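Local coordinates for protein chloride intracellular channel exc-4 (Caenorhabditis elegans, PDB 2YV9) that may insert into membranes and form chloride channels, and regulates the size of the excretory canal lumen as it grows, at residues E98-I101 / F102-A105; D116-A119 / E120-E124; N186-T189 / E190-E194. All coordinates share one frame; numbering follows the deposited sequence.

How the contacts relate
Contact 1 lies within a helix; contacts 2 and 3, which follow in order along the chain, are the starts of two later helices. Contact 1 lies on helix 94-107 of the thioredoxin-like N-terminal domain. Contact 2 opens the next helix, 117-140, and contact 3 opens helix 190-210; both helices belong to the all-helical part of the GST fold. The centres of contacts 2 and 3 are about 12 Å apart and the two touch. Contact 1 touches neither: its centre is about 14 Å from that of contact 3 and about 21 Å from that of contact 2. The N-capped starts of two helices thus meet at Tyr191, probably through hydrogen bonds to Glu120 and Asp116 N, with Ile123 packing beside it.

Contact 1: residues E98-I101 / F102-A105; sequences EGRI and FHLA
Helix 94-107 of the thioredoxin-like N-terminal domain runs through about two regular turns here, and Arg100 lies along its surface over Leu104. The backbone carries four successive i to i+4 hydrogen bonds. Phe102 N bonds to Glu98 O at 2.8 Å. His103 N follows to Gly99 O, Leu104 N to Arg100 O and Ala105 N to Ile101 O.

The side-chain contact is made by the guanidinium of Arg100. CG of Arg100 stands anti to the backbone N (chi1 180°), and the chain then bends at chi2 (57°), which carries the flat end toward the next turn. Leu104 CG lies over one face of the guanidinium, off centre toward the rim, 3.6 Å from Arg100 NH1. The leucine methyls CD1 and CD2 also touch this group. His103 takes the edge instead: its ND1 lies in the guanidinium plane, 3.5 Å from Arg100 NH1, with the two planes 47° apart. Arg100 NH2 has its salt bridge with Glu84, which helps fix the group over the leucine.

Ile101 is buried against Phe43, Glu46 and Leu50 of helix 38-52 and Met82 of strand 81-84. Glu98 OE1 reaches Arg95 of the second subunit in a salt bridge. Through Ile101 the helix packs against helix 38-52 and strand 81-84, and Arg100 is tied to the same strand by Glu84.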
ATOM      1  N   GLU A  98      -0.417   8.948  -0.052  1.00 20.53           N
ATOM      2  CA  GLU A  98      -1.434   9.768  -0.742  1.00 22.93           C
ATOM      3  C   GLU A  98      -1.884  10.920   0.148  1.00 22.78           C
ATOM      4  O   GLU A  98      -2.085  12.037  -0.329  1.00 24.37           O
ATOM      5  CB  GLU A  98      -2.661   8.975  -1.090  1.00 24.47           C
ATOM      6  CG  GLU A  98      -3.632   9.719  -1.973  1.00 28.21           C
ATOM      7  CD  GLU A  98      -4.833   8.855  -2.287  1.00 34.78           C
ATOM      8  OE1 GLU A  98      -4.864   8.290  -3.378  1.00 26.02           O
ATOM      9  OE2 GLU A  98      -5.706   8.654  -1.424  1.00 34.48           O
ATOM     10  N   GLY A  99      -2.080  10.614   1.439  1.00 22.17           N
ATOM     11  CA  GLY A  99      -2.537  11.612   2.442  1.00 23.64           C
ATOM     12  C   GLY A  99      -1.616  12.818   2.504  1.00 25.84           C
ATOM     13  O   GLY A  99      -2.047  13.988   2.551  1.00 26.64           O
ATOM     14  N   ARG A 100      -0.332  12.553   2.506  1.00 24.57           N
ATOM     15  CA  ARG A 100       0.653  13.636   2.608  1.00 25.86           C
ATOM     16  C   ARG A 100       0.660  14.468   1.305  1.00 27.61           C
ATOM     17  O   ARG A 100       0.717  15.705   1.331  1.00 28.00           O
ATOM     18  CB  ARG A 100       2.051  13.102   2.928  1.00 28.98           C
ATOM     19  CG  ARG A 100       3.129  14.218   3.044  1.00 25.88           C
ATOM     20  CD  ARG A 100       2.763  15.289   4.109  1.00 25.56           C
ATOM     21  NE  ARG A 100       3.879  16.228   4.201  1.00 28.62           N
ATOM     22  CZ  ARG A 100       3.762  17.553   4.325  1.00 32.83           C
ATOM     23  NH1 ARG A 100       2.573  18.132   4.388  1.00 32.97           N
ATOM     24  NH2 ARG A 100       4.867  18.304   4.354  1.00 29.54           N
ATOM     25  N   ILE A 101       0.585  13.799   0.160  1.00 23.34           N
ATOM     26  CA  ILE A 101       0.588  14.511  -1.135  1.00 22.38           C
ATOM     27  C   ILE A 101      -0.713  15.303  -1.276  1.00 23.25           C
ATOM     28  O   ILE A 101      -0.694  16.440  -1.754  1.00 24.98           O
ATOM     29  CB  ILE A 101       0.837  13.549  -2.321  1.00 26.02           C
ATOM     30  CG1 ILE A 101       2.135  12.751  -2.123  1.00 27.35           C
ATOM     31  CG2 ILE A 101       0.844  14.333  -3.662  1.00 23.71           C
ATOM     32  CD1 ILE A 101       2.268  11.595  -3.145  1.00 22.46           C
ATOM     33  N   PHE A 102      -1.836  14.733  -0.848  1.00 24.47           N
ATOM     34  CA  PHE A 102      -3.150  15.383  -0.872  1.00 24.99           C
ATOM     35  C   PHE A 102      -3.108  16.661  -0.036  1.00 31.86           C
ATOM     36  O   PHE A 102      -3.668  17.701  -0.454  1.00 29.76           O
ATOM     37  CB  PHE A 102      -4.183  14.439  -0.260  1.00 26.51           C
ATOM     38  CG  PHE A 102      -5.579  15.009  -0.175  1.00 30.95           C
ATOM     39  CD1 PHE A 102      -6.515  14.672  -1.131  1.00 31.72           C
ATOM     40  CD2 PHE A 102      -5.957  15.817   0.872  1.00 39.58           C
ATOM     41  CE1 PHE A 102      -7.818  15.164  -1.065  1.00 39.30           C
ATOM     42  CE2 PHE A 102      -7.242  16.335   0.928  1.00 35.96           C
ATOM     43  CZ  PHE A 102      -8.170  15.980  -0.039  1.00 30.23           C
ATOM     44  N   HIS A 103      -2.465  16.579   1.125  1.00 24.83           N
ATOM     45  CA  HIS A 103      -2.383  17.707   2.061  1.00 24.23           C
ATOM     46  C   HIS A 103      -1.643  18.840   1.395  1.00 26.69           C
ATOM     47  O   HIS A 103      -2.137  19.991   1.371  1.00 31.19           O
ATOM     48  CB  HIS A 103      -1.674  17.325   3.369  1.00 34.64           C
ATOM     49  CG  HIS A 103      -1.604  18.451   4.348  1.00 36.45           C
ATOM     50  ND1 HIS A 103      -0.627  19.427   4.289  1.00 40.03           N
ATOM     51  CD2 HIS A 103      -2.426  18.798   5.365  1.00 45.57           C
ATOM     52  CE1 HIS A 103      -0.840  20.309   5.251  1.00 39.85           C
ATOM     53  NE2 HIS A 103      -1.927  19.957   5.913  1.00 41.28           N
ATOM     54  N   LEU A 104      -0.455  18.536   0.884  1.00 25.94           N
ATOM     55  CA  LEU A 104       0.410  19.503   0.228  1.00 26.12           C
ATOM     56  C   LEU A 104      -0.285  20.122  -1.001  1.00 27.10           C
ATOM     57  O   LEU A 104      -0.198  21.341  -1.197  1.00 28.95           O
ATOM     58  CB  LEU A 104       1.737  18.893  -0.229  1.00 29.68           C
ATOM     59  CG  LEU A 104       2.794  18.693   0.866  1.00 33.01           C
ATOM     60  CD1 LEU A 104       3.971  17.852   0.398  1.00 26.58           C
ATOM     61  CD2 LEU A 104       3.323  20.065   1.404  1.00 40.93           C
ATOM     62  N   ALA A 105      -0.901  19.302  -1.848  1.00 24.55           N
ATOM     63  CA  ALA A 105      -1.677  19.812  -3.010  1.00 23.88           C
ATOM     64  C   ALA A 105      -2.711  20.870  -2.541  1.00 27.29           C
ATOM     65  O   ALA A 105      -2.882  21.925  -3.194  1.00 29.27           O
ATOM     66  CB  ALA A 105      -2.382  18.646  -3.782  1.00 26.81           C
TER

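Contact 2: residues D116-A119 / E120-E124; sequences DPSA and EKRIE
Glu120 N bonds to Asp116 O at 3.1 Å, the first of four i to i+4 backbone bonds across this turn. Lys121 N follows to Pro117 O, Arg122 N to Ser118 O and Ile123 N to Ala119 O. The Asp116 carboxylate caps the same end. Its OD1 accepts from Ser118 N at 2.9 Å and from Ala119 N at 3.3 Å, both weak bonds, while OD2 forms a salt bridge with Arg178. The carboxylate is therefore shared between the helix start and helix 155-178. On the same turn, Glu120 OE2 in the conformer given probably bonds to Tyr191 OH.

Aliphatic carbons pack against the carbonyl oxygens one turn back. Arg122 CG lies 3.1 Å from Ser118 O, and Glu120 CG lies 3.3 Å from Asp116 O. In Lys121, CG lies anti to the carbonyl carbon (chi1 -71°) and the chain bends at chi3, so that CE comes back 3.4 Å from Pro117 O and touches Pro117 CB. Ile123 CG1 lies 3.2 Å from Ala119 O. Ala119 and Ile123 face Tyr191 of helix 190-210.

An aspartate N-cap followed by proline at the first helical position is a classic helix start, and here it opens helix 117-140 of the GST-type helical domain.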
ATOM      1  N   ASP A 116     -14.247  10.979  -8.429  1.00 30.38           N
ATOM      2  CA  ASP A 116     -15.054  10.745  -9.609  1.00 27.91           C
ATOM      3  C   ASP A 116     -15.275   9.250  -9.692  1.00 30.47           C
ATOM      4  O   ASP A 116     -14.333   8.496 -10.007  1.00 32.43           O
ATOM      5  CB  ASP A 116     -14.369  11.248 -10.839  1.00 27.54           C
ATOM      6  CG  ASP A 116     -15.207  11.064 -12.085  1.00 35.68           C
ATOM      7  OD1 ASP A 116     -16.219  10.330 -12.028  1.00 50.00           O
ATOM      8  OD2 ASP A 116     -14.829  11.627 -13.117  1.00 54.96           O
ATOM      9  N   PRO A 117     -16.490   8.800  -9.377  1.00 36.84           N
ATOM     10  CA  PRO A 117     -16.737   7.354  -9.364  1.00 38.97           C
ATOM     11  C   PRO A 117     -16.869   6.773 -10.791  1.00 28.99           C
ATOM     12  O   PRO A 117     -16.597   5.594 -10.986  1.00 44.08           O
ATOM     13  CB  PRO A 117     -18.038   7.231  -8.571  1.00 44.55           C
ATOM     14  CG  PRO A 117     -18.762   8.510  -8.878  1.00 53.78           C
ATOM     15  CD  PRO A 117     -17.690   9.571  -8.997  1.00 47.83           C
ATOM     16  N   SER A 118     -17.184   7.610 -11.768  1.00 35.51           N
ATOM     17  CA  SER A 118     -17.139   7.198 -13.171  1.00 45.99           C
ATOM     18  C   SER A 118     -15.717   6.750 -13.509  1.00 45.87           C
ATOM     19  O   SER A 118     -15.502   5.663 -14.027  1.00 38.23           O
ATOM     20  CB  SER A 118     -17.567   8.333 -14.103  1.00 51.82           C
ATOM     21  OG  SER A 118     -17.133   8.090 -15.439  1.00 53.39           O
ATOM     22  N   ALA A 119     -14.759   7.602 -13.186  1.00 33.05           N
ATOM     23  CA  ALA A 119     -13.349   7.357 -13.530  1.00 36.01           C
ATOM     24  C   ALA A 119     -12.805   6.136 -12.798  1.00 34.33           C
ATOM     25  O   ALA A 119     -12.093   5.289 -13.380  1.00 30.32           O
ATOM     26  CB  ALA A 119     -12.529   8.569 -13.189  1.00 33.48           C
ATOM     27  N   GLU A 120     -13.116   6.041 -11.504  0.50 30.35           N
ATOM     28  CA  GLU A 120     -12.619   4.943 -10.651  0.50 30.17           C
ATOM     29  C   GLU A 120     -13.098   3.578 -11.119  0.50 35.64           C
ATOM     30  O   GLU A 120     -12.384   2.567 -10.992  0.50 26.77           O
ATOM     31  CB  GLU A 120     -13.046   5.122  -9.184  0.50 33.26           C
ATOM     32  CG  GLU A 120     -12.338   6.262  -8.517  0.50 25.99           C
ATOM     33  CD  GLU A 120     -12.641   6.446  -7.048  0.50 27.89           C
ATOM     34  OE1 GLU A 120     -13.412   5.651  -6.479  0.50 46.77           O
ATOM     35  OE2 GLU A 120     -12.058   7.390  -6.465  0.50 25.08           O
ATOM     36  N   LYS A 121     -14.335   3.527 -11.603  1.00 29.26           N
ATOM     37  CA  LYS A 121     -14.866   2.271 -12.132  1.00 27.55           C
ATOM     38  C   LYS A 121     -14.256   1.922 -13.496  1.00 31.41           C
ATOM     39  O   LYS A 121     -13.960   0.768 -13.781  1.00 29.93           O
ATOM     40  CB  LYS A 121     -16.405   2.361 -12.245  1.00 41.07           C
ATOM     41  CG  LYS A 121     -17.114   2.353 -10.893  1.00 57.66           C
ATOM     42  CD  LYS A 121     -18.619   2.659 -11.040  1.00 65.59           C
ATOM     43  CE  LYS A 121     -19.142   3.564  -9.914  1.00 76.55           C
ATOM     44  NZ  LYS A 121     -20.348   4.342 -10.342  1.00 75.90           N
ATOM     45  N   ARG A 122     -14.014   2.916 -14.318  1.00 26.75           N
ATOM     46  CA  ARG A 122     -13.538   2.666 -15.662  1.00 28.98           C
ATOM     47  C   ARG A 122     -12.101   2.118 -15.579  1.00 32.86           C
ATOM     48  O   ARG A 122     -11.731   1.203 -16.306  1.00 31.59           O
ATOM     49  CB  ARG A 122     -13.565   3.939 -16.491  1.00 39.97           C
ATOM     50  CG  ARG A 122     -14.985   4.400 -16.834  1.00 37.56           C
ATOM     51  CD  ARG A 122     -15.570   3.563 -17.964  1.00 65.68           C
ATOM     52  NE  ARG A 122     -16.960   3.935 -18.211  1.00 86.85           N
ATOM     53  CZ  ARG A 122     -17.997   3.565 -17.458  1.00 97.65           C
ATOM     54  NH1 ARG A 122     -17.822   2.790 -16.386  1.00106.06           N
ATOM     55  NH2 ARG A 122     -19.224   3.972 -17.780  1.00 91.89           N
ATOM     56  N   ILE A 123     -11.297   2.762 -14.741  1.00 23.27           N
ATOM     57  CA  ILE A 123      -9.888   2.355 -14.561  1.00 23.57           C
ATOM     58  C   ILE A 123      -9.808   0.923 -14.060  1.00 26.11           C
ATOM     59  O   ILE A 123      -9.013   0.095 -14.561  1.00 25.48           O
ATOM     60  CB  ILE A 123      -9.142   3.307 -13.607  1.00 22.63           C
ATOM     61  CG1 ILE A 123      -9.057   4.715 -14.244  1.00 26.96           C
ATOM     62  CG2 ILE A 123      -7.725   2.786 -13.207  1.00 27.47           C
ATOM     63  CD1 ILE A 123      -8.587   5.876 -13.296  1.00 25.36           C
ATOM     64  N   GLU A 124     -10.551   0.623 -13.011  1.00 25.03           N
ATOM     65  CA  GLU A 124     -10.520  -0.722 -12.398  1.00 24.98           C
ATOM     66  C   GLU A 124     -10.998  -1.758 -13.422  1.00 28.59           C
ATOM     67  O   GLU A 124     -10.399  -2.836 -13.577  1.00 27.01           O
ATOM     68  CB  GLU A 124     -11.467  -0.786 -11.218  1.00 26.68           C
ATOM     69  CG  GLU A 124     -11.528  -2.143 -10.526  1.00 28.40           C
ATOM     70  CD  GLU A 124     -12.356  -3.190 -11.283  1.00 27.50           C
ATOM     71  OE1 GLU A 124     -13.349  -2.849 -11.947  1.00 31.53           O
ATOM     72  OE2 GLU A 124     -12.028  -4.392 -11.192  1.00 30.63           O
TER

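Contact 3: residues N186-T189 / E190-E194; sequences NSMT and EYDCE
Thr189 and Asp192 form a capping box at the start of helix 190-210. Thr189 N donates to Asp192 OD2 at 2.7 Å with a nearly straight angle of 166°. Asp192 OD2 receives it on its anti lone pair. On the other side of the box the threonine OG1 accepts weakly from Tyr191 N, 3.4 Å away. OG1 sits between the backbone N and the carbonyl carbon (chi1 64°), which turns it toward the first turn of the helix.

Backbone bonds continue the helix. Cys193 N donates to Thr189 O at 3.2 Å, in the carbonyl plane. Asp192 N reaches the same oxygen more weakly.

One water joins three of the polar groups. It donates to Ser187 O and to Asp192 OD2, the latter at 2.6 Å, and accepts from Thr189 OG1 at 2.9 Å. OD2 is thus gripped by a backbone N-H and a water, while OD1 bonds to Tyr224 and to Leu183 N.

Apolar contact lies beside this network. Met188 CG touches Asp192 CB at 3.8 Å where the two side chains cross at an angle, and Met188 CE touches Cys193 SG at 3.8 Å. Met188 and Cys193 also meet Met45 of helix 38-52.

Within the helix, Glu190 OE1 stands 3.1 Å above one face of the Tyr191 ring, toward its rim.

The bonds gathered on the buried Asp192 carboxylate, together with the nearby helix start, would favour its charged form, and they tie the incoming loop firmly to helix 190-210.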
ATOM      1  N   ASN A 186      -8.731  20.056 -17.525  1.00 30.65           N
ATOM      2  CA  ASN A 186      -7.515  20.600 -18.113  1.00 27.58           C
ATOM      3  C   ASN A 186      -6.240  20.293 -17.323  1.00 30.13           C
ATOM      4  O   ASN A 186      -5.137  20.557 -17.822  1.00 33.29           O
ATOM      5  CB  ASN A 186      -7.660  22.108 -18.235  1.00 36.57           C
ATOM      6  CG  ASN A 186      -6.631  22.719 -19.152  1.00 52.52           C
ATOM      7  OD1 ASN A 186      -5.866  23.609 -18.753  1.00 62.05           O
ATOM      8  ND2 ASN A 186      -6.599  22.241 -20.391  1.00 41.50           N
ATOM      9  N   SER A 187      -6.385  19.762 -16.109  1.00 30.16           N
ATOM     10  CA  SER A 187      -5.292  19.573 -15.174  1.00 26.76           C
ATOM     11  C   SER A 187      -5.127  18.081 -14.882  1.00 24.19           C
ATOM     12  O   SER A 187      -6.123  17.328 -14.799  1.00 26.85           O
ATOM     13  CB  SER A 187      -5.566  20.261 -13.849  1.00 33.50           C
ATOM     14  OG  SER A 187      -5.265  21.627 -13.934  1.00 33.01           O
ATOM     15  N   MET A 188      -3.884  17.680 -14.731  1.00 22.30           N
ATOM     16  CA  MET A 188      -3.586  16.283 -14.361  1.00 20.41           C
ATOM     17  C   MET A 188      -4.102  16.021 -12.959  1.00 23.66           C
ATOM     18  O   MET A 188      -3.893  16.834 -12.072  1.00 27.80           O
ATOM     19  CB  MET A 188      -2.078  16.042 -14.392  1.00 22.57           C
ATOM     20  CG  MET A 188      -1.705  14.557 -14.256  1.00 25.10           C
ATOM     21  SD  MET A 188       0.080  14.270 -14.190  1.00 26.30           S
ATOM     22  CE  MET A 188       0.435  14.801 -12.529  1.00 27.51           C
ATOM     23  N   THR A 189      -4.768  14.872 -12.748  1.00 20.79           N
ATOM     24  CA  THR A 189      -5.258  14.494 -11.449  1.00 19.69           C
ATOM     25  C   THR A 189      -4.736  13.101 -11.093  1.00 20.08           C
ATOM     26  O   THR A 189      -4.112  12.443 -11.916  1.00 24.31           O
ATOM     27  CB  THR A 189      -6.812  14.469 -11.385  1.00 23.12           C
ATOM     28  OG1 THR A 189      -7.363  13.461 -12.264  1.00 23.59           O
ATOM     29  CG2 THR A 189      -7.407  15.865 -11.713  1.00 25.10           C
ATOM     30  N   GLU A 190      -5.071  12.639  -9.882  1.00 19.91           N
ATOM     31  CA  GLU A 190      -4.672  11.296  -9.454  1.00 19.98           C
ATOM     32  C   GLU A 190      -5.186  10.208 -10.419  1.00 24.53           C
ATOM     33  O   GLU A 190      -4.497   9.202 -10.667  1.00 22.97           O
ATOM     34  CB  GLU A 190      -5.061  11.027  -8.003  1.00 24.60           C
ATOM     35  CG  GLU A 190      -6.459  10.369  -7.773  1.00 26.05           C
ATOM     36  CD  GLU A 190      -7.577  11.355  -7.701  1.00 33.20           C
ATOM     37  OE1 GLU A 190      -8.658  10.985  -7.142  1.00 27.20           O
ATOM     38  OE2 GLU A 190      -7.391  12.481  -8.205  1.00 30.87           O
ATOM     39  N   TYR A 191      -6.350  10.423 -11.038  1.00 21.46           N
ATOM     40  CA  TYR A 191      -6.873   9.451 -11.976  1.00 24.06           C
ATOM     41  C   TYR A 191      -5.989   9.282 -13.212  1.00 21.86           C
ATOM     42  O   TYR A 191      -5.850   8.178 -13.713  1.00 22.74           O
ATOM     43  CB  TYR A 191      -8.289   9.754 -12.337  1.00 23.92           C
ATOM     44  CG  TYR A 191      -9.192   9.697 -11.120  1.00 22.52           C
ATOM     45  CD1 TYR A 191      -9.343   8.542 -10.400  1.00 27.77           C
ATOM     46  CD2 TYR A 191      -9.936  10.819 -10.735  1.00 24.96           C
ATOM     47  CE1 TYR A 191     -10.186   8.470  -9.309  1.00 30.86           C
ATOM     48  CE2 TYR A 191     -10.752  10.776  -9.607  1.00 23.59           C
ATOM     49  CZ  TYR A 191     -10.908   9.576  -8.916  1.00 27.96           C
ATOM     50  OH  TYR A 191     -11.739   9.445  -7.814  1.00 33.00           O
ATOM     51  N   ASP A 192      -5.370  10.365 -13.698  1.00 19.73           N
ATOM     52  CA  ASP A 192      -4.358  10.265 -14.764  1.00 20.12           C
ATOM     53  C   ASP A 192      -3.149   9.516 -14.296  1.00 18.32           C
ATOM     54  O   ASP A 192      -2.514   8.792 -15.084  1.00 21.91           O
ATOM     55  CB  ASP A 192      -3.948  11.631 -15.184  1.00 19.61           C
ATOM     56  CG  ASP A 192      -5.180  12.444 -15.639  1.00 25.76           C
ATOM     57  OD1 ASP A 192      -5.872  12.009 -16.583  1.00 24.18           O
ATOM     58  OD2 ASP A 192      -5.492  13.477 -14.988  1.00 24.10           O
ATOM     59  N   CYS A 193      -2.819   9.728 -13.028  1.00 18.50           N
ATOM     60  CA  CYS A 193      -1.641   9.107 -12.434  1.00 17.58           C
ATOM     61  C   CYS A 193      -1.848   7.575 -12.343  1.00 20.13           C
ATOM     62  O   CYS A 193      -0.863   6.817 -12.263  1.00 23.11           O
ATOM     63  CB  CYS A 193      -1.303   9.707 -11.138  1.00 18.44           C
ATOM     64  SG  CYS A 193      -0.822  11.465 -11.299  1.00 22.28           S
ATOM     65  N   GLU A 194      -3.113   7.122 -12.423  1.00 21.74           N
ATOM     66  CA  GLU A 194      -3.473   5.700 -12.429  1.00 16.84           C
ATOM     67  C   GLU A 194      -3.720   5.161 -13.849  1.00 20.60           C
ATOM     68  O   GLU A 194      -3.212   4.104 -14.242  1.00 22.06           O
ATOM     69  CB  GLU A 194      -4.699   5.478 -11.566  1.00 20.68           C
ATOM     70  CG  GLU A 194      -4.391   5.866 -10.118  1.00 21.75           C
ATOM     71  CD  GLU A 194      -5.614   6.092  -9.253  1.00 26.92           C
ATOM     72  OE1 GLU A 194      -6.753   5.910  -9.744  1.00 24.30           O
ATOM     73  OE2 GLU A 194      -5.404   6.394  -8.046  1.00 26.89           O
TER
HETATM   74  O   HOH W   1      -7.778  14.709 -14.890  1.00 32.20           O